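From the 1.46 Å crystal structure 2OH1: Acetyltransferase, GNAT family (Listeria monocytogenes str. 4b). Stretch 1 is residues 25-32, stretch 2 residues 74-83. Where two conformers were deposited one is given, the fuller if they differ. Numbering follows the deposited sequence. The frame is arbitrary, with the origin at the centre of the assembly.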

ATOM      1  N   LEU A  25     -14.243  11.522  -3.339  1.00 18.79           N
ATOM      2  CA  LEU A  25     -14.157  12.681  -2.418  1.00 22.03           C
ATOM      3  C   LEU A  25     -13.746  12.191  -1.046  1.00 21.23           C
ATOM      4  O   LEU A  25     -12.915  12.824  -0.365  1.00 21.47           O
ATOM      5  CB  LEU A  25     -15.462  13.491  -2.382  1.00 22.66           C
ATOM      6  CG  LEU A  25     -15.598  14.447  -3.564  1.00 29.84           C
ATOM      7  CD1 LEU A  25     -16.909  15.237  -3.437  1.00 33.88           C
ATOM      8  CD2 LEU A  25     -14.422  15.406  -3.692  1.00 31.98           C
ATOM      9  N   LYS A  26     -14.198  11.016  -0.651  1.00 19.59           N
ATOM     10  CA  LYS A  26     -13.817  10.425   0.592  1.00 19.37           C
ATOM     11  C   LYS A  26     -12.344   9.973   0.661  1.00 21.56           C
ATOM     12  O   LYS A  26     -11.688  10.125   1.696  1.00 22.07           O
ATOM     13  CB  LYS A  26     -14.686   9.224   0.831  1.00 25.10           C
ATOM     14  CG  LYS A  26     -14.491   8.579   2.162  1.00 31.66           C
ATOM     15  CD  LYS A  26     -15.812   7.926   2.671  1.00 36.37           C
ATOM     16  CE  LYS A  26     -15.745   7.472   4.168  1.00 38.22           C
ATOM     17  NZ  LYS A  26     -16.823   6.421   4.490  1.00 36.30           N
ATOM     18  N   ILE A  27     -11.826   9.400  -0.427  1.00 17.82           N
ATOM     19  CA  ILE A  27     -10.417   9.094  -0.512  1.00 18.10           C
ATOM     20  C   ILE A  27      -9.561  10.362  -0.454  1.00 18.20           C
ATOM     21  O   ILE A  27      -8.540  10.373   0.225  1.00 20.69           O
ATOM     22  CB  ILE A  27     -10.090   8.331  -1.814  1.00 16.70           C
ATOM     23  CG1 ILE A  27     -10.897   7.012  -1.819  1.00 17.71           C
ATOM     24  CG2 ILE A  27      -8.568   8.129  -1.931  1.00 17.48           C
ATOM     25  CD1 ILE A  27     -11.040   6.341  -3.200  1.00 18.97           C
ATOM     26  N   ASN A  28      -9.992  11.404  -1.154  0.50 18.79           N
ATOM     27  CA  ASN A  28      -9.316  12.705  -1.198  0.50 18.48           C
ATOM     28  C   ASN A  28      -9.224  13.332   0.205  0.50 20.39           C
ATOM     29  O   ASN A  28      -8.198  13.995   0.524  0.50 17.65           O
ATOM     30  CB  ASN A  28     -10.026  13.640  -2.200  0.50 17.46           C
ATOM     31  CG  ASN A  28      -9.230  14.919  -2.526  0.50 15.58           C
ATOM     32  OD1 ASN A  28      -8.105  14.869  -3.063  0.50 16.21           O
ATOM     33  ND2 ASN A  28      -9.830  16.073  -2.233  0.50 22.12           N
ATOM     34  N   ASP A  29     -10.261  13.092   1.039  1.00 22.81           N
ATOM     35  CA  ASP A  29     -10.318  13.601   2.423  1.00 24.05           C
ATOM     36  C   ASP A  29      -9.405  12.787   3.282  1.00 22.23           C
ATOM     37  O   ASP A  29      -8.628  13.336   4.094  1.00 23.06           O
ATOM     38  CB  ASP A  29     -11.703  13.562   3.015  1.00 24.42           C
ATOM     39  CG  ASP A  29     -12.558  14.735   2.601  1.00 32.38           C
ATOM     40  OD1 ASP A  29     -12.059  15.750   2.025  1.00 34.28           O
ATOM     41  OD2 ASP A  29     -13.789  14.602   2.827  1.00 45.44           O
ATOM     42  N   LEU A  30      -9.409  11.483   3.066  1.00 21.72           N
ATOM     43  CA  LEU A  30      -8.515  10.584   3.743  1.00 18.24           C
ATOM     44  C   LEU A  30      -6.992  10.879   3.488  1.00 20.38           C
ATOM     45  O   LEU A  30      -6.151  10.818   4.417  1.00 21.64           O
ATOM     46  CB  LEU A  30      -8.824   9.164   3.407  1.00 19.30           C
ATOM     47  CG  LEU A  30      -7.976   8.085   4.063  1.00 20.37           C
ATOM     48  CD1 LEU A  30      -7.933   8.178   5.621  1.00 29.14           C
ATOM     49  CD2 LEU A  30      -8.286   6.599   3.673  1.00 22.81           C
HETATM   50  N   MSE A  31      -6.670  11.191   2.237  0.50 18.66           N
HETATM   51  CA  MSE A  31      -5.304  11.566   1.835  0.50 17.38           C
HETATM   52  C   MSE A  31      -4.895  12.819   2.589  0.50 20.49           C
HETATM   53  O   MSE A  31      -3.864  12.812   3.255  0.50 19.89           O
HETATM   54  CB  MSE A  31      -5.186  11.767   0.322  0.50 17.70           C
HETATM   55  CG  MSE A  31      -5.456  10.486  -0.438  0.50 14.01           C
HETATM   56 SE   MSE A  31      -5.169  10.614  -2.319  0.37 14.59          SE
HETATM   57  CE  MSE A  31      -4.705   8.766  -2.689  0.50 11.38           C
ATOM     58  N   ILE A  32      -5.732  13.852   2.485  1.00 20.63           N
ATOM     59  CA  ILE A  32      -5.489  15.166   3.106  1.00 23.35           C
ATOM     60  C   ILE A  32      -5.261  14.969   4.578  1.00 22.96           C
ATOM     61  O   ILE A  32      -4.259  15.482   5.155  1.00 20.86           O
ATOM     62  CB  ILE A  32      -6.664  16.141   2.893  1.00 22.15           C
ATOM     63  CG1 ILE A  32      -6.761  16.646   1.465  1.00 23.75           C
ATOM     64  CG2 ILE A  32      -6.536  17.386   3.880  1.00 23.13           C
ATOM     65  CD1 ILE A  32      -8.141  17.258   1.103  1.00 22.27           C
ATOM     66  N   ALA A  74     -20.834  -1.442   9.200  1.00 22.49           N
ATOM     67  CA  ALA A  74     -21.643  -0.238   9.309  1.00 22.79           C
ATOM     68  C   ALA A  74     -21.227   0.815   8.287  1.00 27.51           C
ATOM     69  O   ALA A  74     -21.868   1.870   8.177  1.00 28.64           O
ATOM     70  CB  ALA A  74     -21.538   0.336  10.718  1.00 22.95           C
ATOM     71  N   GLY A  75     -20.114   0.585   7.593  1.00 24.96           N
ATOM     72  CA  GLY A  75     -19.667   1.454   6.487  1.00 22.23           C
ATOM     73  C   GLY A  75     -18.578   2.443   6.787  1.00 22.70           C
ATOM     74  O   GLY A  75     -18.305   3.307   5.957  1.00 26.42           O
ATOM     75  N   ALA A  76     -17.920   2.343   7.942  1.00 21.51           N
ATOM     76  CA  ALA A  76     -16.783   3.225   8.253  1.00 20.58           C
ATOM     77  C   ALA A  76     -15.580   2.815   7.394  1.00 18.37           C
ATOM     78  O   ALA A  76     -15.368   1.632   7.213  1.00 16.68           O
ATOM     79  CB  ALA A  76     -16.405   3.165   9.745  1.00 19.49           C
ATOM     80  N   LEU A  77     -14.849   3.771   6.882  1.00 18.40           N
ATOM     81  CA  LEU A  77     -13.652   3.480   6.119  1.00 16.19           C
ATOM     82  C   LEU A  77     -12.505   3.285   7.098  1.00 17.99           C
ATOM     83  O   LEU A  77     -12.046   4.227   7.734  1.00 19.89           O
ATOM     84  CB  LEU A  77     -13.321   4.626   5.175  1.00 16.74           C
ATOM     85  CG  LEU A  77     -12.156   4.407   4.193  1.00 16.69           C
ATOM     86  CD1 LEU A  77     -12.316   3.138   3.369  1.00 16.18           C
ATOM     87  CD2 LEU A  77     -11.908   5.670   3.285  1.00 17.14           C
ATOM     88  N   ALA A  78     -12.073   2.035   7.255  1.00 12.36           N
ATOM     89  CA  ALA A  78     -10.947   1.667   8.127  1.00 14.53           C
ATOM     90  C   ALA A  78      -9.583   1.816   7.520  1.00 15.96           C
ATOM     91  O   ALA A  78      -8.612   2.104   8.193  1.00 15.30           O
ATOM     92  CB  ALA A  78     -11.104   0.198   8.626  1.00 14.99           C
ATOM     93  N   GLY A  79      -9.478   1.568   6.219  1.00 14.05           N
ATOM     94  CA  GLY A  79      -8.213   1.707   5.534  1.00 16.33           C
ATOM     95  C   GLY A  79      -8.381   1.779   4.038  1.00 13.05           C
ATOM     96  O   GLY A  79      -9.463   1.440   3.498  1.00 13.31           O
ATOM     97  N   ALA A  80      -7.340   2.262   3.380  1.00 13.98           N
ATOM     98  CA  ALA A  80      -7.279   2.290   1.931  1.00 14.59           C
ATOM     99  C   ALA A  80      -5.878   2.002   1.499  1.00 15.30           C
ATOM    100  O   ALA A  80      -4.930   2.462   2.145  1.00 14.99           O
ATOM    101  CB  ALA A  80      -7.776   3.643   1.387  1.00 17.05           C
HETATM  102  N   MSE A  81      -5.754   1.313   0.390  1.00 13.87           N
HETATM  103  CA  MSE A  81      -4.497   0.914  -0.146  1.00 15.00           C
HETATM  104  C   MSE A  81      -4.389   1.297  -1.619  1.00 16.31           C
HETATM  105  O   MSE A  81      -5.302   1.002  -2.395  1.00 14.56           O
HETATM  106  CB  MSE A  81      -4.362  -0.559   0.004  1.00 15.05           C
HETATM  107  CG  MSE A  81      -3.097  -1.138  -0.554  1.00 15.95           C
HETATM  108 SE   MSE A  81      -2.742  -2.988  -0.119  0.75 16.39          SE
HETATM  109  CE  MSE A  81      -4.262  -3.710  -0.947  1.00 17.26           C
ATOM    110  N   ILE A  82      -3.263   1.921  -1.956  0.50 14.37           N
ATOM    111  CA  ILE A  82      -2.893   2.312  -3.297  0.50 13.76           C
ATOM    112  C   ILE A  82      -1.883   1.326  -3.802  0.50 17.28           C
ATOM    113  O   ILE A  82      -0.780   1.088  -3.250  0.50 14.38           O
ATOM    114  CB  ILE A  82      -2.357   3.768  -3.364  0.50 14.31           C
ATOM    115  CG1 ILE A  82      -3.336   4.753  -2.675  0.50 19.39           C
ATOM    116  CG2 ILE A  82      -2.113   4.130  -4.838  0.50 21.15           C
ATOM    117  CD1 ILE A  82      -4.847   4.618  -3.039  0.50 19.14           C
ATOM    118  N   ILE A  83      -2.241   0.709  -4.887  1.00 20.88           N
ATOM    119  CA  ILE A  83      -1.218  -0.034  -5.565  1.00 24.19           C
ATOM    120  C   ILE A  83      -0.949   0.455  -6.984  1.00 25.43           C
ATOM    121  O   ILE A  83      -1.662   1.313  -7.537  1.00 25.69           O
ATOM    122  CB  ILE A  83      -1.572  -1.444  -5.610  1.00 24.52           C
ATOM    123  CG1 ILE A  83      -2.598  -1.702  -6.702  1.00 25.49           C
ATOM    124  CG2 ILE A  83      -2.054  -1.950  -4.261  1.00 25.61           C
ATOM    125  CD1 ILE A  83      -2.898  -3.237  -6.733  1.00 28.37           C
TER
HETATM  126  O   HOH W   1     -15.710   6.529   7.364  1.00 31.64           O

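A helix lies across a strand almost at right angles, 89° between their directions. The contact buries 303 Å², both sides summed, with no direct hydrogen bond between the stretches. Three residues cover most of it: Leu77, Lys26 and Leu30.

Leu77 opens the strand with its CA-to-CB bond toward the helix, and both neighbours there use it. Its CD2 packs against Leu30 CD2 at 3.8 Å, while its CB lies 3.9 Å from Lys26 CE. Leu30, one helical turn after Lys26, also points toward the strand; its CD2 sits 3.8 Å from Ala80 CB as well, so a single methyl meets two strand residues. Ala80 presents just a methyl, which suits a place where the leucine already reaches close to the strand.

Lys26 works at the more open end. Its long chain lays methylene carbon along Leu77 and carries the amine onward to a water, which accepts hydrogen bonds from Lys26 NZ (3.1 Å) and Leu77 N (2.9 Å), linking the stretches through solvent.

Farther along the strand, Ile82 points its CA-to-CB bond toward the helix and its CD1 meets Met31 CE at 4.2 Å; the CA-to-CB bond of Met31, a selenomethionine, points sideways, but the end of the side chain comes nearer. The rule is simple: Ala80, Met31 and Ile82 are buried, the two leucines are partly exposed, and exposed Lys26 spans the margin.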